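Long-range contact in IPT/TIG domain-containing protein BACOVA_02650 (Bacteroides ovatus, PDB 5E7G), which binds xyloglucan at the bacterial cell surface, probably before the polysaccharide is carried into the periplasm for degradation: residues G316-I321 with E445-N450. Numbering follows the deposited sequence.
Sequences GTCLGI and EVYFDN. With CA (calcium ion), chain C.
Leu319 and Phe448 form a hydrogen-bonded antiparallel pair, evidenced by reciprocal bonds: Phe448 N to Leu319 O at 2.8 Å and Leu319 N to Phe448 O. Ile321 and Val446 repeat the pattern less evenly: Ile321 N to Val446 O is nearly straight (N-H...O 167°), whereas Val446 N to Ile321 O is longer at 3.1 Å. The tight part lies at the non-hydrogen-bonded pair between them, where the CA atoms of Gly320 and Tyr447 are 4.5 Å apart and Tyr447 CD1 comes 3.7 Å from Gly320 CA. With CG anti to the carbonyl carbon (chi1 -60°), the Tyr447 ring reaches along the strand, and Tyr447 OH donates to the anti lone pair of Glu445 OE2 at 2.7 Å. An alanine here would probably uncover Gly320 CA and leave the Glu445 carboxylate without this donor. On the other face Leu319 and Phe448 run side by side, CD2 to CD1 3.9 Å, while Ile321 CD1 touches Phe448 CE1 more loosely at 4.2 Å.

Beyond Cys318 the pairing gives way to a calcium ion and its water. Asp449 chelates the ion through OD1 and OD2, each 2.4 Å from the calcium, and Thr317 O joins them; Asn288, Asp290 and Asn315 complete the site. The ligated water also donates to Asn450 OD1. The metal thus ties the loop before strand 318-322 to strand 442-455 within the xyloglucan-binding domain. Strand 301-303 pairs with the other edge of strand 318-322, strand 356-364 with that of 442-455, and Phe373 meets Phe448 edge-to-face.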
ATOM      1  N   GLY A 316      -8.618 -11.249 -32.750  1.00 59.71           N
ATOM      2  CA  GLY A 316      -8.609 -12.156 -33.877  1.00 47.78           C
ATOM      3  C   GLY A 316      -9.383 -13.419 -33.569  1.00 46.84           C
ATOM      4  O   GLY A 316     -10.458 -13.377 -32.961  1.00 50.29           O
ATOM      5  N   THR A 317      -8.842 -14.547 -34.003  1.00 38.87           N
ATOM      6  CA  THR A 317      -9.467 -15.834 -33.754  1.00 52.36           C
ATOM      7  C   THR A 317      -9.092 -16.348 -32.368  1.00 44.75           C
ATOM      8  O   THR A 317      -8.003 -16.077 -31.868  1.00 44.18           O
ATOM      9  CB  THR A 317      -9.058 -16.853 -34.833  1.00 46.47           C
ATOM     10  OG1 THR A 317      -9.640 -16.454 -36.082  1.00 49.45           O
ATOM     11  CG2 THR A 317      -9.523 -18.282 -34.474  1.00 39.41           C
ATOM     12  N   CYS A 318     -10.015 -17.077 -31.750  1.00 47.82           N
ATOM     13  CA  CYS A 318      -9.782 -17.676 -30.443  1.00 54.91           C
ATOM     14  C   CYS A 318     -10.389 -19.076 -30.405  1.00 45.09           C
ATOM     15  O   CYS A 318     -11.324 -19.376 -31.147  1.00 51.48           O
ATOM     16  CB  CYS A 318     -10.374 -16.798 -29.333  1.00 53.87           C
ATOM     17  SG  CYS A 318     -12.174 -16.695 -29.337  1.00 45.53           S
ATOM     18  N   LEU A 319      -9.834 -19.927 -29.546  1.00 43.83           N
ATOM     19  CA  LEU A 319     -10.269 -21.314 -29.415  1.00 41.06           C
ATOM     20  C   LEU A 319     -11.567 -21.402 -28.640  1.00 40.93           C
ATOM     21  O   LEU A 319     -11.727 -20.727 -27.626  1.00 37.03           O
ATOM     22  CB  LEU A 319      -9.193 -22.155 -28.702  1.00 47.93           C
ATOM     23  CG  LEU A 319      -9.593 -23.538 -28.171  1.00 40.87           C
ATOM     24  CD1 LEU A 319      -9.868 -24.503 -29.311  1.00 41.06           C
ATOM     25  CD2 LEU A 319      -8.501 -24.069 -27.259  1.00 42.23           C
ATOM     26  N   GLY A 320     -12.469 -22.262 -29.108  1.00 46.15           N
ATOM     27  CA  GLY A 320     -13.733 -22.516 -28.439  1.00 39.67           C
ATOM     28  C   GLY A 320     -13.953 -23.978 -28.094  1.00 51.38           C
ATOM     29  O   GLY A 320     -13.882 -24.863 -28.951  1.00 42.00           O
ATOM     30  N   ILE A 321     -14.222 -24.224 -26.819  1.00 46.65           N
ATOM     31  CA  ILE A 321     -14.617 -25.541 -26.353  1.00 47.87           C
ATOM     32  C   ILE A 321     -15.989 -25.438 -25.719  1.00 44.66           C
ATOM     33  O   ILE A 321     -16.118 -24.969 -24.589  1.00 41.80           O
ATOM     34  CB  ILE A 321     -13.601 -26.111 -25.353  1.00 48.65           C
ATOM     35  CG1 ILE A 321     -12.299 -26.430 -26.092  1.00 46.83           C
ATOM     36  CG2 ILE A 321     -14.161 -27.357 -24.658  1.00 47.36           C
ATOM     37  CD1 ILE A 321     -11.177 -26.919 -25.196  1.00 57.22           C
ATOM     38  N   GLU A 445     -19.397 -23.526 -21.987  1.00 46.29           N
ATOM     39  CA  GLU A 445     -18.995 -22.685 -23.100  1.00 53.19           C
ATOM     40  C   GLU A 445     -17.778 -21.872 -22.680  1.00 58.54           C
ATOM     41  O   GLU A 445     -17.895 -20.906 -21.921  1.00 56.08           O
ATOM     42  CB  GLU A 445     -20.141 -21.774 -23.530  1.00 49.68           C
ATOM     43  CG  GLU A 445     -19.854 -20.993 -24.791  1.00 52.56           C
ATOM     44  CD  GLU A 445     -20.981 -20.066 -25.171  1.00 52.76           C
ATOM     45  OE1 GLU A 445     -21.978 -19.999 -24.418  1.00 56.48           O
ATOM     46  OE2 GLU A 445     -20.872 -19.408 -26.226  1.00 49.24           O
ATOM     47  N   VAL A 446     -16.608 -22.283 -23.161  1.00 60.02           N
ATOM     48  CA  VAL A 446     -15.344 -21.676 -22.753  1.00 45.73           C
ATOM     49  C   VAL A 446     -14.483 -21.312 -23.967  1.00 46.78           C
ATOM     50  O   VAL A 446     -14.425 -22.057 -24.948  1.00 50.09           O
ATOM     51  CB  VAL A 446     -14.554 -22.619 -21.822  1.00 48.56           C
ATOM     52  CG1 VAL A 446     -13.268 -21.957 -21.351  1.00 42.26           C
ATOM     53  CG2 VAL A 446     -15.415 -23.021 -20.625  1.00 48.66           C
ATOM     54  N   TYR A 447     -13.811 -20.167 -23.889  1.00 46.36           N
ATOM     55  CA  TYR A 447     -12.959 -19.697 -24.974  1.00 40.01           C
ATOM     56  C   TYR A 447     -11.570 -19.378 -24.452  1.00 37.74           C
ATOM     57  O   TYR A 447     -11.418 -18.949 -23.310  1.00 38.09           O
ATOM     58  CB  TYR A 447     -13.566 -18.463 -25.651  1.00 41.68           C
ATOM     59  CG  TYR A 447     -14.931 -18.715 -26.248  1.00 39.22           C
ATOM     60  CD1 TYR A 447     -15.065 -19.211 -27.540  1.00 46.36           C
ATOM     61  CD2 TYR A 447     -16.086 -18.468 -25.516  1.00 40.66           C
ATOM     62  CE1 TYR A 447     -16.319 -19.448 -28.093  1.00 49.63           C
ATOM     63  CE2 TYR A 447     -17.345 -18.701 -26.058  1.00 49.02           C
ATOM     64  CZ  TYR A 447     -17.456 -19.192 -27.345  1.00 51.23           C
ATOM     65  OH  TYR A 447     -18.703 -19.429 -27.878  1.00 36.59           O
ATOM     66  N   PHE A 448     -10.569 -19.584 -25.305  1.00 38.30           N
ATOM     67  CA  PHE A 448      -9.162 -19.392 -24.951  1.00 37.72           C
ATOM     68  C   PHE A 448      -8.421 -18.573 -26.001  1.00 37.86           C
ATOM     69  O   PHE A 448      -8.683 -18.721 -27.194  1.00 39.73           O
ATOM     70  CB  PHE A 448      -8.436 -20.741 -24.809  1.00 36.22           C
ATOM     71  CG  PHE A 448      -8.971 -21.629 -23.727  1.00 36.92           C
ATOM     72  CD1 PHE A 448      -9.946 -22.569 -24.005  1.00 43.45           C
ATOM     73  CD2 PHE A 448      -8.466 -21.559 -22.438  1.00 46.42           C
ATOM     74  CE1 PHE A 448     -10.422 -23.413 -23.008  1.00 47.58           C
ATOM     75  CE2 PHE A 448      -8.943 -22.395 -21.440  1.00 40.10           C
ATOM     76  CZ  PHE A 448      -9.924 -23.325 -21.732  1.00 31.53           C
ATOM     77  N   ASP A 449      -7.460 -17.761 -25.571  1.00 34.50           N
ATOM     78  CA  ASP A 449      -6.631 -17.017 -26.516  1.00 39.62           C
ATOM     79  C   ASP A 449      -5.343 -16.532 -25.854  1.00 31.81           C
ATOM     80  O   ASP A 449      -5.264 -16.418 -24.635  1.00 37.47           O
ATOM     81  CB  ASP A 449      -7.423 -15.822 -27.082  1.00 32.12           C
ATOM     82  CG  ASP A 449      -6.987 -15.414 -28.493  1.00 52.50           C
ATOM     83  OD1 ASP A 449      -5.877 -15.782 -28.926  1.00 54.32           O
ATOM     84  OD2 ASP A 449      -7.763 -14.697 -29.176  1.00 55.36           O
ATOM     85  N   ASN A 450      -4.346 -16.233 -26.678  1.00 40.17           N
ATOM     86  CA  ASN A 450      -3.121 -15.563 -26.241  1.00 31.63           C
ATOM     87  C   ASN A 450      -2.332 -16.316 -25.159  1.00 45.81           C
ATOM     88  O   ASN A 450      -1.911 -15.736 -24.150  1.00 38.60           O
ATOM     89  CB  ASN A 450      -3.455 -14.150 -25.756  1.00 33.84           C
ATOM     90  CG  ASN A 450      -3.930 -13.247 -26.891  1.00 54.53           C
ATOM     91  OD1 ASN A 450      -3.502 -13.404 -28.035  1.00 58.69           O
ATOM     92  ND2 ASN A 450      -4.816 -12.301 -26.580  1.00 42.44           N
TER
HETATM   93 CA    CA C 510      -6.287 -14.694 -31.005  1.00 90.72          CA
HETATM   94  O   HOH W   1      -4.705 -13.090 -30.240  1.00 41.34           O